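Local coordinates for protein formate-dependent phosphoribosylglycinamide formyltransferase (Mycobacterium tuberculosis H37Rv, PDB 6KHR) that belongs to the ATP-grasp superfamily and is seen here as an assembly of two copies of the chain, at residues A[241-246]-A[275-280]; A[248-253]-A[347-352]; A[79-84]-A[102-107]; A[369-374]-A[380-385]; A[263-268]-A[294-299]. All blocks are in the same frame, centred on the assembly; numbering follows the deposited sequence.

Contact 1 (A[241-246]-A[275-280])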
# COMPACT_ATOMS: atom_id res chain seq x y z
N ILE A 241 -1.96 10.59 20.04
CA ILE A 241 -1.83 11.65 19.04
C ILE A 241 -0.39 11.64 18.51
O ILE A 241 0.55 11.97 19.24
CB ILE A 241 -2.23 13.03 19.57
CG1 ILE A 241 -1.95 14.08 18.50
CG2 ILE A 241 -1.53 13.33 20.88
CD1 ILE A 241 -2.97 15.22 18.49
N GLU A 242 -0.23 11.26 17.24
CA GLU A 242 1.06 11.09 16.60
C GLU A 242 1.24 12.14 15.51
O GLU A 242 0.28 12.55 14.86
CB GLU A 242 1.19 9.72 15.95
CG GLU A 242 0.82 8.57 16.85
CD GLU A 242 2.02 7.98 17.52
OE1 GLU A 242 2.69 8.72 18.27
OE2 GLU A 242 2.31 6.79 17.28
N PHE A 243 2.50 12.52 15.28
CA PHE A 243 2.85 13.45 14.22
C PHE A 243 3.72 12.76 13.18
O PHE A 243 4.68 12.06 13.51
CB PHE A 243 3.58 14.67 14.79
CG PHE A 243 2.77 15.45 15.77
CD1 PHE A 243 2.75 15.09 17.11
CD2 PHE A 243 2.03 16.54 15.36
CE1 PHE A 243 2.00 15.81 18.02
CE2 PHE A 243 1.28 17.26 16.26
CZ PHE A 243 1.27 16.90 17.60
N CYS A 244 3.40 12.96 11.92
CA CYS A 244 4.32 12.45 10.94
C CYS A 244 5.50 13.42 10.80
O CYS A 244 5.51 14.51 11.36
CB CYS A 244 3.59 12.22 9.63
SG CYS A 244 2.44 10.83 9.82
N ALA A 245 6.55 12.96 10.10
CA ALA A 245 7.63 13.87 9.73
C ALA A 245 7.09 14.89 8.72
O ALA A 245 6.29 14.53 7.86
CB ALA A 245 8.83 13.12 9.13
N PRO A 246 7.52 16.15 8.82
CA PRO A 246 6.99 17.18 7.92
C PRO A 246 7.11 16.75 6.47
O PRO A 246 8.11 16.15 6.06
CB PRO A 246 7.88 18.40 8.20
CG PRO A 246 8.39 18.17 9.57
CD PRO A 246 8.55 16.67 9.72
N SER A 275 3.26 22.46 17.63
CA SER A 275 2.35 23.18 18.51
C SER A 275 1.08 23.59 17.76
O SER A 275 -0.04 23.27 18.20
CB SER A 275 3.08 24.40 19.07
OG SER A 275 2.43 24.89 20.20
N ILE A 276 1.25 24.25 16.61
CA ILE A 276 0.12 24.67 15.77
C ILE A 276 -0.71 23.48 15.30
O ILE A 276 -1.94 23.46 15.45
CB ILE A 276 0.63 25.48 14.56
CG1 ILE A 276 1.24 26.80 14.99
CG2 ILE A 276 -0.47 25.64 13.52
CD1 ILE A 276 2.03 27.48 13.89
N ALA A 277 -0.04 22.49 14.69
CA ALA A 277 -0.73 21.27 14.25
C ALA A 277 -1.54 20.66 15.39
O ALA A 277 -2.73 20.37 15.24
CB ALA A 277 0.28 20.26 13.70
N ALA A 278 -0.92 20.50 16.57
CA ALA A 278 -1.60 19.85 17.69
C ALA A 278 -2.81 20.65 18.16
O ALA A 278 -3.81 20.07 18.59
CB ALA A 278 -0.64 19.64 18.85
N ARG A 279 -2.73 21.98 18.10
CA ARG A 279 -3.81 22.76 18.70
C ARG A 279 -5.03 22.82 17.79
O ARG A 279 -6.16 22.64 18.26
CB ARG A 279 -3.30 24.14 19.10
CG ARG A 279 -2.22 24.06 20.18
CD ARG A 279 -1.74 25.41 20.70
NE ARG A 279 -2.52 25.80 21.86
CZ ARG A 279 -3.62 26.53 21.79
NH1 ARG A 279 -4.05 26.96 20.61
NH2 ARG A 279 -4.30 26.84 22.88
N ILE A 280 -4.86 23.04 16.49
CA ILE A 280 -6.03 23.01 15.62
C ILE A 280 -6.68 21.62 15.64
O ILE A 280 -7.91 21.50 15.56
CB ILE A 280 -5.69 23.44 14.18
CG1 ILE A 280 -6.97 23.67 13.37
CG2 ILE A 280 -4.88 22.40 13.47
CD1 ILE A 280 -7.74 24.84 13.85
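The ring of Phe243 reaches from its strand to helix 275-280 and meets it edge-on. Two apolar contacts make up the interface. CZ of Phe243 comes to 3.6 Å from CB of Ala278, and CE2 of the same ring lies 4.1 Å from CB of Ala277. Both methyl groups sit near the plane of the ring, at its edge, so neither one covers a face. The backbone of the helix is also close: N of Ala278 lies in the ring plane, 3.9 Å from CE2 of Phe243. With CG opposite the carbonyl carbon (chi1 -60°), the ring is carried away from the strand and toward the helix. With only a methyl group on each alanine, the ring edge lies against the helix backbone.

Among the polar groups, N of Arg279 bonds to O of Ser275 at 3.0 Å within the helix, while O of Phe243 accepts a bond from the hydroxyl of Thr340, in a neighbouring loop.

Helix 267-284 packs against the large antiparallel sheet, in the part that belongs to the ATP-grasp domain. Ala277 also touches Val230 on strand 224-235, which runs beside strand 238-252, and Ile276 and Ile280 continue the packing onto strands 288-297 and 300-307. Phe243 thus joins the helix to a strand further along the sheet.

Contact 2 (A[248-253]-A[347-352]); sequences GHRDAD and AARVIN
Arg349 brings the end of its side chain against the methyl group of Ala252, with NH1 of Arg349 3.7 Å from CB of Ala252. The chain is extended from CG to NE, and that length is needed: even the closest pair of CA atoms, those of Ala252 and Arg349, stands 8.4 Å apart. The guanidinium meets the methyl group obliquely.

A second arginine lies beside it. NH2 of Arg250 is 4.4 Å from NH2 of Arg349, and the carboxylate of Glu258 probably offsets the like charges: it forms a salt bridge with Arg250 and a long, weak ion pair with Arg349. Glu256 adds another long, weak ion pair to NH1 of Arg349. Arg250 also makes a weak bond within its own strand, from NH1 to O of Asp251 at 3.0 Å. Helix 399-413 packs on Arg349 through Arg407 and Ala410.

Strands 238-252 and 346-351 are not direct neighbours; strand 256-261 runs between them, antiparallel to both. Side chains from the two flanking strands meet across the middle one, an arrangement found on one face of an antiparallel sheet, here where a beta hairpin, 238-252 with 256-261, is joined by a strand much later in the chain.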
# COMPACT_ATOMS: atom_id res chain seq x y z
N GLY A 248 7.23 18.31 2.77
CA GLY A 248 7.35 19.49 1.93
C GLY A 248 6.68 19.26 0.59
O GLY A 248 6.69 18.15 0.05
N HIS A 249 6.08 20.32 0.04
CA HIS A 249 5.40 20.18 -1.25
C HIS A 249 5.37 21.51 -1.98
O HIS A 249 5.66 22.57 -1.42
CB HIS A 249 3.98 19.61 -1.10
CG HIS A 249 3.04 20.47 -0.30
ND1 HIS A 249 2.27 21.47 -0.87
CD2 HIS A 249 2.71 20.44 1.01
CE1 HIS A 249 1.53 22.03 0.06
NE2 HIS A 249 1.78 21.43 1.22
N ARG A 250 5.02 21.43 -3.27
CA ARG A 250 5.06 22.58 -4.18
C ARG A 250 4.52 22.17 -5.54
O ARG A 250 4.56 21.00 -5.93
CB ARG A 250 6.48 23.14 -4.32
CG ARG A 250 7.31 22.49 -5.40
CD ARG A 250 8.58 23.27 -5.58
NE ARG A 250 9.52 22.51 -6.38
CZ ARG A 250 9.52 22.50 -7.71
NH1 ARG A 250 8.64 23.22 -8.39
NH2 ARG A 250 10.42 21.75 -8.35
N ASP A 251 4.08 23.18 -6.29
CA ASP A 251 3.56 23.04 -7.66
C ASP A 251 4.76 22.90 -8.60
O ASP A 251 5.64 23.69 -8.51
CB ASP A 251 2.62 24.18 -8.01
CG ASP A 251 1.28 24.00 -7.33
OD1 ASP A 251 0.89 22.86 -7.10
OD2 ASP A 251 0.64 25.01 -7.04
N ALA A 252 4.71 21.92 -9.48
CA ALA A 252 5.86 21.66 -10.36
C ALA A 252 5.55 22.03 -11.80
O ALA A 252 4.40 22.28 -12.11
CB ALA A 252 6.23 20.22 -10.24
N ASP A 253 6.60 22.01 -12.61
CA ASP A 253 6.60 22.37 -14.05
C ASP A 253 5.30 22.04 -14.78
O ASP A 253 4.54 22.96 -15.06
CB ASP A 253 7.83 21.78 -14.74
CG ASP A 253 8.88 22.84 -15.01
OD1 ASP A 253 8.52 24.03 -14.95
OD2 ASP A 253 10.04 22.46 -15.28
N ALA A 347 10.10 10.98 -2.36
CA ALA A 347 9.41 12.08 -3.04
C ALA A 347 8.32 11.52 -3.92
O ALA A 347 8.32 10.34 -4.29
CB ALA A 347 10.36 12.93 -3.89
N ALA A 348 7.37 12.38 -4.26
CA ALA A 348 6.28 11.95 -5.11
C ALA A 348 5.91 13.07 -6.06
O ALA A 348 6.17 14.25 -5.83
CB ALA A 348 5.05 11.54 -4.28
N ARG A 349 5.28 12.67 -7.15
CA ARG A 349 4.80 13.62 -8.13
C ARG A 349 3.42 13.15 -8.54
O ARG A 349 3.28 12.05 -9.08
CB ARG A 349 5.74 13.72 -9.33
CG ARG A 349 6.77 14.80 -9.13
CD ARG A 349 7.84 14.80 -10.18
NE ARG A 349 8.93 15.68 -9.76
CZ ARG A 349 9.14 16.89 -10.25
NH1 ARG A 349 8.34 17.35 -11.20
NH2 ARG A 349 10.15 17.63 -9.81
N VAL A 350 2.40 13.95 -8.24
CA VAL A 350 1.04 13.64 -8.64
C VAL A 350 0.78 14.34 -9.96
O VAL A 350 0.78 15.57 -10.03
CB VAL A 350 0.02 14.05 -7.57
CG1 VAL A 350 -1.39 13.72 -8.04
CG2 VAL A 350 0.31 13.35 -6.24
N ILE A 351 0.57 13.54 -11.01
CA ILE A 351 0.24 14.00 -12.35
C ILE A 351 -1.27 14.09 -12.49
O ILE A 351 -2.00 13.24 -11.97
CB ILE A 351 0.84 13.04 -13.39
CG1 ILE A 351 2.37 13.06 -13.32
CG2 ILE A 351 0.36 13.35 -14.78
CD1 ILE A 351 3.01 11.72 -12.97
N ASN A 352 -1.76 15.12 -13.19
CA ASN A 352 -3.20 15.29 -13.43
C ASN A 352 -3.54 15.55 -14.90
O ASN A 352 -4.44 16.34 -15.20
CB ASN A 352 -3.76 16.44 -12.59
CG ASN A 352 -3.48 16.25 -11.11
OD1 ASN A 352 -4.24 15.59 -10.41
ND2 ASN A 352 -2.39 16.84 -10.64

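Contact 3 (A[79-84]-A[102-107]); sequences EELTAV and VDALDA
Leu81 leaves helix 79-84 with its CB directed at helix 102-107. From CB the chain continues to CG, which stands opposite the backbone N (chi1 180°) and carries the branch point on toward the other helix. There the two methyl groups part. CD2 does the touching: it lies 3.6 Å from CB of Ala104 and 4.1 Å from CD1 of Leu105. CD1 of Leu81 turns away from Leu105. The two leucine side chains cross at a slant, and Val100, in the loop ahead of the second helix, touches both.

One residue further on, Thr82 meets the same alanine from another direction, its OG1 3.3 Å from CB of Ala104. That hydroxyl is already engaged by its own helix, in a hydrogen bond with O of Ala78. Ala104 is therefore held between a leucine methyl and a threonine side chain, and CA of Thr82 lies 5.7 Å from CA of Ala104. The alanine sits where the short-segment axes approach to 8.9 Å, crossing at -33°. Asp103, next to Ala104, is salt-bridged to Arg126 of helix 122-129.

Strand 92-95 connects the two helices, which run in roughly the same direction and pack side by side. This helix-strand-helix succession, beside a parallel five-stranded sheet, is consistent with the Rossmann-like N-terminal domain of ATP-grasp enzymes.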
# COMPACT_ATOMS: atom_id res chain seq x y z
N GLU A 79 -31.78 14.35 2.50
CA GLU A 79 -32.75 13.27 2.61
C GLU A 79 -32.21 11.98 2.02
O GLU A 79 -32.22 10.93 2.67
CB GLU A 79 -34.05 13.67 1.89
CG GLU A 79 -34.74 14.90 2.46
CD GLU A 79 -35.72 14.56 3.57
OE1 GLU A 79 -35.55 13.50 4.20
OE2 GLU A 79 -36.67 15.35 3.81
N GLU A 80 -31.72 12.05 0.77
CA GLU A 80 -31.27 10.85 0.06
C GLU A 80 -30.08 10.20 0.75
O GLU A 80 -30.00 8.97 0.83
CB GLU A 80 -30.91 11.21 -1.38
CG GLU A 80 -31.94 10.75 -2.40
CD GLU A 80 -31.32 10.33 -3.73
OE1 GLU A 80 -30.08 10.46 -3.88
OE2 GLU A 80 -32.06 9.87 -4.62
N LEU A 81 -29.14 11.01 1.24
CA LEU A 81 -28.01 10.45 1.97
C LEU A 81 -28.46 9.80 3.27
O LEU A 81 -28.01 8.70 3.61
CB LEU A 81 -26.97 11.54 2.25
CG LEU A 81 -25.74 11.06 3.02
CD1 LEU A 81 -24.97 10.03 2.20
CD2 LEU A 81 -24.85 12.24 3.42
N THR A 82 -29.36 10.45 4.00
CA THR A 82 -29.70 9.97 5.33
C THR A 82 -30.46 8.66 5.27
O THR A 82 -30.27 7.78 6.12
CB THR A 82 -30.50 11.04 6.07
OG1 THR A 82 -29.74 12.26 6.14
CG2 THR A 82 -30.81 10.59 7.48
N ALA A 83 -31.32 8.49 4.26
CA ALA A 83 -31.97 7.20 4.09
C ALA A 83 -30.95 6.10 3.86
O ALA A 83 -31.03 5.02 4.47
CB ALA A 83 -32.96 7.26 2.92
N VAL A 84 -29.96 6.37 3.00
CA VAL A 84 -28.92 5.39 2.68
C VAL A 84 -28.18 4.96 3.94
O VAL A 84 -27.83 3.78 4.10
CB VAL A 84 -27.95 5.99 1.64
CG1 VAL A 84 -26.59 5.31 1.70
CG2 VAL A 84 -28.54 5.86 0.25
N VAL A 102 -23.51 18.09 5.23
CA VAL A 102 -23.04 18.17 6.63
C VAL A 102 -24.26 18.06 7.52
O VAL A 102 -24.16 17.50 8.60
CB VAL A 102 -22.28 19.48 6.85
CG1 VAL A 102 -20.82 19.31 6.51
CG2 VAL A 102 -22.89 20.58 6.00
N ASP A 103 -25.39 18.57 7.05
CA ASP A 103 -26.59 18.42 7.87
C ASP A 103 -27.00 16.95 7.99
O ASP A 103 -27.41 16.50 9.07
CB ASP A 103 -27.74 19.26 7.30
CG ASP A 103 -27.44 20.76 7.32
OD1 ASP A 103 -26.53 21.19 8.06
OD2 ASP A 103 -28.11 21.50 6.58
N ALA A 104 -26.87 16.18 6.90
CA ALA A 104 -27.17 14.76 6.99
C ALA A 104 -26.24 14.06 7.98
O ALA A 104 -26.67 13.14 8.68
CB ALA A 104 -27.06 14.11 5.61
N LEU A 105 -24.98 14.49 8.05
CA LEU A 105 -24.05 13.86 8.99
C LEU A 105 -24.42 14.17 10.43
O LEU A 105 -24.32 13.30 11.30
CB LEU A 105 -22.61 14.31 8.71
CG LEU A 105 -21.81 13.72 7.55
CD1 LEU A 105 -22.58 12.64 6.81
CD2 LEU A 105 -21.38 14.83 6.60
N ASP A 106 -24.83 15.41 10.71
CA ASP A 106 -25.21 15.75 12.08
C ASP A 106 -26.50 15.05 12.48
O ASP A 106 -26.70 14.78 13.67
CB ASP A 106 -25.32 17.27 12.24
CG ASP A 106 -24.15 17.85 13.03
OD1 ASP A 106 -23.75 17.24 14.06
OD2 ASP A 106 -23.62 18.91 12.63
N ALA A 107 -27.36 14.73 11.52
CA ALA A 107 -28.51 13.89 11.81
C ALA A 107 -28.08 12.53 12.37
O ALA A 107 -28.59 12.09 13.40
CB ALA A 107 -29.36 13.70 10.55

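Contact 4 (A[369-374]-A[380-385])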
# COMPACT_ATOMS: atom_id res chain seq x y z
N ASP A 369 5.33 1.18 -23.25
CA ASP A 369 6.70 1.65 -23.35
C ASP A 369 7.07 2.56 -22.19
O ASP A 369 8.15 2.43 -21.60
CB ASP A 369 6.91 2.37 -24.69
CG ASP A 369 5.59 2.58 -25.46
OD1 ASP A 369 4.53 2.69 -24.81
OD2 ASP A 369 5.63 2.63 -26.71
N ALA A 370 6.17 3.49 -21.82
CA ALA A 370 6.52 4.49 -20.82
C ALA A 370 6.76 3.85 -19.46
O ALA A 370 7.69 4.23 -18.74
CB ALA A 370 5.42 5.55 -20.75
N LEU A 371 5.97 2.84 -19.11
CA LEU A 371 6.11 2.16 -17.82
C LEU A 371 7.48 1.50 -17.68
O LEU A 371 8.16 1.69 -16.66
CB LEU A 371 5.01 1.13 -17.66
CG LEU A 371 4.21 1.29 -16.38
CD1 LEU A 371 3.68 -0.07 -15.97
CD2 LEU A 371 5.05 1.95 -15.29
N THR A 372 7.87 0.69 -18.66
CA THR A 372 9.19 0.07 -18.64
C THR A 372 10.29 1.09 -18.34
O THR A 372 11.20 0.82 -17.55
CB THR A 372 9.46 -0.62 -19.98
OG1 THR A 372 8.96 -1.95 -19.94
CG2 THR A 372 10.95 -0.66 -20.28
N GLY A 373 10.21 2.26 -18.96
CA GLY A 373 11.24 3.26 -18.74
C GLY A 373 11.18 3.84 -17.36
O GLY A 373 12.20 3.99 -16.69
N ALA A 374 9.97 4.16 -16.90
CA ALA A 374 9.81 4.79 -15.60
C ALA A 374 10.37 3.92 -14.47
O ALA A 374 11.06 4.43 -13.58
CB ALA A 374 8.33 5.12 -15.37
N SER A 380 12.15 3.07 -7.43
CA SER A 380 10.96 3.79 -7.89
C SER A 380 9.70 2.93 -7.83
O SER A 380 9.78 1.75 -7.77
CB SER A 380 11.21 4.34 -9.25
OG SER A 380 11.43 3.34 -10.20
N ASP A 381 8.57 3.61 -7.78
CA ASP A 381 7.26 2.96 -7.80
C ASP A 381 6.30 3.86 -8.54
O ASP A 381 6.57 4.99 -8.76
CB ASP A 381 6.77 2.58 -6.41
CG ASP A 381 5.90 1.35 -6.41
OD1 ASP A 381 5.70 0.77 -7.49
OD2 ASP A 381 5.42 0.97 -5.35
N VAL A 382 5.14 3.31 -8.84
CA VAL A 382 4.12 4.06 -9.61
C VAL A 382 2.73 3.57 -9.20
O VAL A 382 2.64 2.49 -8.74
CB VAL A 382 4.44 3.89 -11.10
CG1 VAL A 382 3.25 3.74 -11.99
CG2 VAL A 382 5.30 4.99 -11.60
N VAL A 383 1.73 4.44 -9.23
CA VAL A 383 0.31 4.09 -8.98
C VAL A 383 -0.48 4.67 -10.14
O VAL A 383 -0.62 5.85 -10.17
CB VAL A 383 -0.18 4.65 -7.64
CG1 VAL A 383 -1.48 4.01 -7.22
CG2 VAL A 383 0.82 4.49 -6.55
N ILE A 384 -0.95 3.84 -11.07
CA ILE A 384 -1.71 4.26 -12.28
C ILE A 384 -3.18 4.35 -11.91
O ILE A 384 -3.62 3.48 -11.22
CB ILE A 384 -1.46 3.28 -13.43
CG1 ILE A 384 0.01 3.31 -13.81
CG2 ILE A 384 -2.31 3.60 -14.63
CD1 ILE A 384 0.51 4.68 -13.77
N PHE A 385 -3.91 5.33 -12.42
CA PHE A 385 -5.29 5.49 -11.90
C PHE A 385 -6.36 5.86 -12.92
O PHE A 385 -7.38 6.36 -12.43
CB PHE A 385 -5.29 6.61 -10.86
CG PHE A 385 -5.14 6.12 -9.45
CD1 PHE A 385 -5.86 5.02 -9.02
CD2 PHE A 385 -4.29 6.74 -8.57
CE1 PHE A 385 -5.73 4.53 -7.73
CE2 PHE A 385 -4.16 6.26 -7.28
CZ PHE A 385 -4.88 5.16 -6.86
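A chi1 of 63° places OG of Ser380 between its backbone N and carbonyl carbon, turned toward the last turn of helix 369-374, where it lies 3.6 Å from O of Ala374. The hydroxyl finds its hydrogen bond in the connecting loop instead, with O of Val377. Leu371, one turn earlier in the helix, has a chi1 of -126°, which swings its end toward the strand although its CB starts off to one side. Its CD2 then meets CG1 of Val382 at 4.2 Å, the two side chains lying at a slant to each other. Leu371 and Val382 are both buried.

Only five residues separate helix 368-374 from strand 380-384, so the chain doubles back and the strand runs back past the helix it has just left. The strand is an outermost one of the large antiparallel sheet within this chain, next to strand 390-395. Its residues alternate in the usual way: Ser380 and Val382 direct their CB atoms toward helix 369-374, while that of Asp381 points away. Helix 399-413 closes the same core, with Val409 against Ser380 and Val382, and Leu413 against Ala374 and Val382.

On the other side Asp381 is heavily engaged. Its OD1 takes a weak bond from N of Val382 at 2.9 Å and forms a salt bridge with Arg331 of the second subunit, while OD2 pairs with Arg319 of its own chain. Arg331 of the second subunit also bonds to O of Ser380, and Leu48 of that subunit packs on Leu371.

Contact 5 (A[263-268]-A[294-299])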
# COMPACT_ATOMS: atom_id res chain seq x y z
N GLN A 263 10.86 17.01 5.20
CA GLN A 263 11.36 18.38 5.08
C GLN A 263 12.06 18.78 6.37
O GLN A 263 11.47 18.71 7.45
CB GLN A 263 10.20 19.33 4.80
CG GLN A 263 10.59 20.80 4.96
CD GLN A 263 11.70 21.20 3.99
OE1 GLN A 263 11.55 21.08 2.76
NE2 GLN A 263 12.83 21.65 4.55
N LYS A 264 13.33 19.19 6.28
CA LYS A 264 14.05 19.60 7.48
C LYS A 264 13.51 20.93 8.01
O LYS A 264 13.20 21.85 7.25
CB LYS A 264 15.56 19.70 7.21
CG LYS A 264 15.98 20.84 6.25
CD LYS A 264 16.26 22.19 6.96
CE LYS A 264 15.66 23.38 6.19
NZ LYS A 264 15.41 24.61 7.01
N LEU A 265 13.40 21.02 9.33
CA LEU A 265 13.04 22.26 9.99
C LEU A 265 14.00 22.49 11.14
O LEU A 265 14.55 21.55 11.73
CB LEU A 265 11.60 22.21 10.51
CG LEU A 265 10.53 21.95 9.44
CD1 LEU A 265 9.17 21.85 10.08
CD2 LEU A 265 10.55 23.08 8.43
N SER A 266 14.21 23.76 11.48
CA SER A 266 14.95 24.07 12.69
C SER A 266 14.16 23.62 13.91
O SER A 266 12.93 23.45 13.87
CB SER A 266 15.23 25.57 12.76
OG SER A 266 14.07 26.31 12.46
N THR A 267 14.88 23.43 15.01
CA THR A 267 14.20 23.16 16.27
C THR A 267 13.06 24.15 16.52
O THR A 267 11.93 23.75 16.82
CB THR A 267 15.20 23.18 17.42
OG1 THR A 267 16.04 24.33 17.25
CG2 THR A 267 16.06 21.95 17.39
N ALA A 268 13.33 25.46 16.38
CA ALA A 268 12.26 26.41 16.69
C ALA A 268 11.12 26.28 15.69
O ALA A 268 9.94 26.32 16.07
CB ALA A 268 12.79 27.85 16.75
N LEU A 294 0.93 24.37 6.54
CA LEU A 294 1.74 25.44 7.11
C LEU A 294 2.64 26.07 6.05
O LEU A 294 2.97 25.47 5.03
CB LEU A 294 2.59 24.94 8.29
CG LEU A 294 1.93 24.08 9.34
CD1 LEU A 294 2.98 23.57 10.30
CD2 LEU A 294 0.91 24.90 10.07
N MET A 295 3.01 27.32 6.33
CA MET A 295 3.96 28.11 5.56
C MET A 295 5.14 28.44 6.46
O MET A 295 4.95 28.84 7.61
CB MET A 295 3.31 29.40 5.04
CG MET A 295 2.11 29.15 4.14
SD MET A 295 1.24 30.67 3.67
CE MET A 295 0.04 30.82 4.99
N ILE A 296 6.35 28.28 5.95
CA ILE A 296 7.55 28.35 6.77
C ILE A 296 8.55 29.28 6.11
O ILE A 296 8.77 29.22 4.89
CB ILE A 296 8.17 26.96 7.00
CG1 ILE A 296 7.09 26.01 7.52
CG2 ILE A 296 9.39 27.03 7.96
CD1 ILE A 296 7.60 24.93 8.41
N ASN A 297 9.14 30.14 6.91
CA ASN A 297 10.19 31.04 6.49
C ASN A 297 11.18 31.05 7.64
O ASN A 297 11.07 31.84 8.57
CB ASN A 297 9.65 32.42 6.18
CG ASN A 297 10.68 33.31 5.49
OD1 ASN A 297 11.75 32.84 5.08
ND2 ASN A 297 10.36 34.59 5.37
N GLY A 298 12.14 30.13 7.61
CA GLY A 298 13.13 30.02 8.66
C GLY A 298 12.53 29.68 10.00
O GLY A 298 12.18 28.54 10.27
N ASP A 299 12.39 30.66 10.88
CA ASP A 299 11.81 30.43 12.23
C ASP A 299 10.30 30.63 12.24
O ASP A 299 9.72 30.20 13.18
CB ASP A 299 12.09 31.59 13.18
CG ASP A 299 13.53 31.87 13.49
OD1 ASP A 299 14.26 32.14 12.58
OD2 ASP A 299 13.87 31.86 14.64
O HOH W 1 13.71 25.85 9.26
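Leu265 and Ile296 meet through the ends of their side chains, crossing at about a right angle. In Leu265, CG stands opposite the carbonyl carbon (chi1 -58°) and the rest of the chain is extended, which takes both methyl groups across to the strand. CD2 of Leu265 lies 3.5 Å from CD1 of Ile296, and CD1 of Leu265 is 3.8 Å from the same atom. Ile296 presents its longer branch, while its CG2 stays at the margin, 4.1 Å from CD2 of Leu265.

Ser266 is the N-cap of helix 267-284. Its chi1 of 46° tucks OG between the backbone N and the carbonyl carbon, from where it bonds to N of Ala269 in the first turn. The helix starts beside the tight turn that joins strands 288-297 and 300-307 as a beta hairpin, with Gly298 in the turn at a positive phi.

A water bridges the two parts of the chain: it accepts a bond from N of Ser266 at 3.1 Å and donates one to O of Gly298 at 3.3 Å. NZ of Lys264 adds a weak bond to it. The side chain of Gln263 curls over to the next residue, NE2 bonding to O of Lys264 at 2.7 Å, nearly straight at 174° and on a carbonyl lone pair. OE1 of Gln263 accepts from the indole N-H of Trp260.

Contacts 1, 2, 4 and 5 all reach the large antiparallel sheet. Contacts 1 and 5 share helix 267-284, have centres 14 Å apart and touch directly: O of Pro246 pairs with N of Gln263, and Ile276 packs on Leu294. Contact 2 continues along strand 238-252 from contact 1, its centre 22 Å away, and encloses contact 5 in its chain loop. Contact 4, centred 16 Å from contact 2 with nearest atoms about 7 Å apart, lies at the sheet's end, where the second subunit joins. Contact 3 stands apart in the parallel-sheet domain; its nearest atoms are about 16 Å from contact 1 and about 22 to 23 Å from those of the others.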